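Local coordinates for uncharacterized protein PSPTO_3016 (Pseudomonas syringae pv. tomato, PDB 3H9X) that is of unknown function but probably binds DNA through a double wing motif of the MmcQ/YjbR family, at residues Leu100-Lys103 against Glu104-Leu108; His85-Lys88 against Glu89-Ile92. All coordinates share one frame; numbering follows the deposited sequence.

Overall arrangement
The chain starts with helix 3-13 and then builds an antiparallel sheet. Strands 29-32, 39-47 and 58-65 follow one another across it. Strand 80-82 forms the far edge, and strand 91-95 inserts between it and 58-65. Contact 2 comes first. It turns the loop after strand 80-82 into strand 91-95, within residues 85-92. Contact 1 follows at residues 100-108, where the chain enters helix 102-115. Both contacts are local, and each closes only a short turn. They lie in series, neither nested nor crossed. Their centres are about 18 Å apart and their nearest atoms about 6 Å. Contact 2 leads into the sheet; contact 1 starts the last helix, which meets helix 3-13 through Y9.

Contact 1: Leu100-Lys103 against Glu104-Leu108; sequences LGAK and EIHSL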
# COMPACT_ATOMS: atom_id res chain seq x y z
N LEU A 100 -3.22 6.76 -10.02
CA LEU A 100 -3.35 5.33 -10.28
C LEU A 100 -4.82 4.92 -10.19
O LEU A 100 -5.55 5.30 -9.26
CB LEU A 100 -2.48 4.55 -9.28
CG LEU A 100 -1.77 3.27 -9.73
CD1 LEU A 100 -2.71 2.08 -9.60
CD2 LEU A 100 -1.27 3.41 -11.17
N GLY A 101 -5.27 4.15 -11.19
CA GLY A 101 -6.66 3.73 -11.22
C GLY A 101 -7.04 2.66 -10.21
O GLY A 101 -6.25 1.73 -9.94
N ALA A 102 -8.24 2.80 -9.65
CA ALA A 102 -8.76 1.83 -8.68
C ALA A 102 -8.66 0.42 -9.27
O ALA A 102 -8.32 -0.53 -8.55
CB ALA A 102 -10.21 2.15 -8.31
N LYS A 103 -8.94 0.26 -10.56
CA LYS A 103 -8.86 -1.08 -11.15
C LYS A 103 -7.43 -1.60 -11.06
O LYS A 103 -7.21 -2.71 -10.57
CB LYS A 103 -9.32 -1.09 -12.62
CG LYS A 103 -9.54 -2.51 -13.19
CD LYS A 103 -9.79 -2.50 -14.71
CE LYS A 103 -8.48 -2.20 -15.46
NZ LYS A 103 -8.62 -1.89 -16.94
N GLU A 104 -6.48 -0.80 -11.54
CA GLU A 104 -5.05 -1.17 -11.51
C GLU A 104 -4.62 -1.41 -10.07
O GLU A 104 -3.80 -2.28 -9.79
CB GLU A 104 -4.21 -0.06 -12.13
CG GLU A 104 -2.70 -0.31 -12.09
CD GLU A 104 -2.25 -1.47 -12.97
OE1 GLU A 104 -2.50 -1.42 -14.22
OE2 GLU A 104 -1.63 -2.43 -12.41
N ILE A 105 -5.17 -0.62 -9.14
CA ILE A 105 -4.85 -0.80 -7.74
C ILE A 105 -5.43 -2.11 -7.21
O ILE A 105 -4.75 -2.83 -6.48
CB ILE A 105 -5.40 0.36 -6.88
CG1 ILE A 105 -4.63 1.65 -7.17
CG2 ILE A 105 -5.31 -0.00 -5.40
CD1 ILE A 105 -5.21 2.88 -6.50
N HIS A 106 -6.67 -2.44 -7.57
CA HIS A 106 -7.28 -3.68 -7.09
C HIS A 106 -6.47 -4.90 -7.47
O HIS A 106 -6.34 -5.83 -6.67
CB HIS A 106 -8.70 -3.84 -7.64
CG HIS A 106 -9.68 -2.87 -7.06
ND1 HIS A 106 -10.86 -2.54 -7.68
CD2 HIS A 106 -9.62 -2.11 -5.94
CE1 HIS A 106 -11.48 -1.61 -6.98
NE2 HIS A 106 -10.75 -1.33 -5.91
N SER A 107 -5.94 -4.90 -8.69
CA SER A 107 -5.14 -6.02 -9.16
C SER A 107 -3.83 -6.11 -8.38
O SER A 107 -3.40 -7.21 -8.02
CB SER A 107 -4.87 -5.90 -10.66
OG SER A 107 -4.19 -4.70 -10.96
N LEU A 108 -3.22 -4.96 -8.11
CA LEU A 108 -1.97 -4.90 -7.33
C LEU A 108 -2.23 -5.42 -5.91
O LEU A 108 -1.41 -6.16 -5.34
CB LEU A 108 -1.42 -3.47 -7.31
CG LEU A 108 -0.87 -2.95 -8.66
CD1 LEU A 108 -0.62 -1.44 -8.59
CD2 LEU A 108 0.40 -3.67 -9.01
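L100 reaches the first turn of the helix with its CD1 methyl. This methyl lies beside the aliphatic part of E104, with L100 CD1 3.5 Å from E104 CG. E104 CG is anti to the backbone N (chi1 177°), and the chain then bends, carrying the carboxylate away from L100. The L100 and I105 side chains cross obliquely, with L100 CG 4.2 Å from I105 CG1; the closer approach of the methyl is doubtful. L100 CD1 also comes within 4.2 Å of L108 CD1. On another side of the helix, the carbonyl oxygen of A102 lies over one face of the H106 ring, nearer the CG side than the middle. The other end of that ring comes near the methyl of A102, and the ring also stacks with Y9. S107 folds back on its own helix: S107 OG donates to E104 O at 2.7 Å, from above the carbonyl plane. E104 O also accepts from L108 N, on the same face. The backbone bonds begin with I105 N to G101 O (2.7 Å) and H106 N to A102 O (2.7 Å). G101 is the N-cap and has no side chain to cap with. L100 and I105 occupy the N' and N4 positions, consistent with a hydrophobic staple at a helix N terminus.

Contact 2: His85-Lys88 against Glu89-Ile92; sequences HMNK and EHWI
The methyl of M86, a selenomethionine, sits almost squarely over the six-membered ring of W91. M86 CE is 3.3 Å from the centroid of that W91 ring and 10° off its normal, a CH-pi contact. The heavier atom M86 SE lies obliquely by the five-membered ring, which makes this a Met-aromatic pair as well. It is joined to an Asx turn at N87, and together they lead the loop into strand 91-95 of the antiparallel sheet. The M86 chain bends at both chi2 (-68°) and chi3, bringing the methyl back over the indole. M86 CB also touches the start of the indole, 3.7 Å from W91 CG. Beyond the pair, M86 packs on W39 and L42 of strand 39-47, and W91 touches D63 and K65 of strand 58-65.

The turn is held by both oxygens of N87. N87 OD1 takes the backbone N-H of E89, with E89 N to N87 OD1 at 2.9 Å. The backbone oxygen of N87 takes two more donors. W91 N is 2.8 Å from N87 O. H90 N is at 3.3 Å from N87 O, well above the carbonyl plane. N87 O also lies in the plane of the indole, at its edge. The backbone of K88 and E89 fits a type I beta turn from N87 to H90. Beside it, the N87 amide and the H90 imidazole point the same way, their planes 54° apart. N87 OD1 meets the imidazole at its edge, 3.6 Å from H90 CD2.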
# COMPACT_ATOMS: atom_id res chain seq x y z
N HIS A 85 9.43 2.63 4.10
CA HIS A 85 9.45 1.86 5.35
C HIS A 85 9.39 0.35 5.11
O HIS A 85 9.17 -0.43 6.04
CB HIS A 85 8.30 2.25 6.29
CG HIS A 85 8.61 3.38 7.23
ND1 HIS A 85 7.88 3.61 8.37
CD2 HIS A 85 9.53 4.37 7.16
CE1 HIS A 85 8.33 4.71 8.96
NE2 HIS A 85 9.33 5.19 8.24
N MSE A 86 9.58 -0.07 3.86
CA MSE A 86 9.57 -1.48 3.54
C MSE A 86 10.73 -1.73 2.60
O MSE A 86 11.35 -0.78 2.13
CB MSE A 86 8.26 -1.88 2.87
CG MSE A 86 7.04 -1.74 3.76
SE MSE A 86 7.03 -3.01 5.23
CE MSE A 86 5.89 -4.37 4.44
N ASN A 87 11.01 -3.00 2.33
CA ASN A 87 12.11 -3.38 1.45
C ASN A 87 11.86 -2.93 0.02
O ASN A 87 10.87 -3.33 -0.61
CB ASN A 87 12.30 -4.89 1.50
CG ASN A 87 13.50 -5.34 0.72
OD1 ASN A 87 13.51 -5.33 -0.51
ND2 ASN A 87 14.54 -5.74 1.43
N LYS A 88 12.76 -2.12 -0.52
CA LYS A 88 12.55 -1.59 -1.86
C LYS A 88 12.59 -2.58 -3.04
O LYS A 88 12.01 -2.30 -4.09
CB LYS A 88 13.53 -0.43 -2.09
CG LYS A 88 13.55 0.61 -0.97
CD LYS A 88 13.71 2.01 -1.56
CE LYS A 88 14.36 3.04 -0.60
NZ LYS A 88 15.87 2.84 -0.36
N GLU A 89 13.25 -3.72 -2.86
CA GLU A 89 13.33 -4.70 -3.94
C GLU A 89 12.11 -5.60 -4.02
O GLU A 89 11.91 -6.33 -4.99
CB GLU A 89 14.60 -5.54 -3.78
CG GLU A 89 15.87 -4.75 -3.99
CD GLU A 89 17.09 -5.51 -3.53
OE1 GLU A 89 17.31 -6.65 -4.02
OE2 GLU A 89 17.84 -4.97 -2.68
N HIS A 90 11.27 -5.55 -2.98
CA HIS A 90 10.08 -6.38 -2.94
C HIS A 90 8.78 -5.60 -2.74
O HIS A 90 7.69 -6.14 -3.01
CB HIS A 90 10.22 -7.41 -1.83
CG HIS A 90 11.24 -8.45 -2.13
ND1 HIS A 90 10.98 -9.54 -2.93
CD2 HIS A 90 12.54 -8.56 -1.76
CE1 HIS A 90 12.07 -10.28 -3.04
NE2 HIS A 90 13.03 -9.70 -2.34
N TRP A 91 8.89 -4.36 -2.27
CA TRP A 91 7.69 -3.56 -2.03
C TRP A 91 7.58 -2.32 -2.91
O TRP A 91 8.57 -1.84 -3.47
CB TRP A 91 7.55 -3.19 -0.55
CG TRP A 91 7.29 -4.40 0.34
CD1 TRP A 91 8.20 -5.36 0.72
CD2 TRP A 91 6.02 -4.83 0.87
NE1 TRP A 91 7.58 -6.35 1.43
CE2 TRP A 91 6.24 -6.05 1.54
CE3 TRP A 91 4.72 -4.31 0.84
CZ2 TRP A 91 5.21 -6.76 2.18
CZ3 TRP A 91 3.69 -5.01 1.47
CH2 TRP A 91 3.95 -6.22 2.13
N ILE A 92 6.35 -1.84 -3.02
CA ILE A 92 5.96 -0.70 -3.82
C ILE A 92 5.05 0.18 -2.99
O ILE A 92 4.31 -0.32 -2.16
CB ILE A 92 5.20 -1.21 -5.05
CG1 ILE A 92 6.19 -1.60 -6.12
CG2 ILE A 92 4.28 -0.17 -5.61
CD1 ILE A 92 7.05 -0.43 -6.51
O HOH W 1 10.53 -0.42 -4.33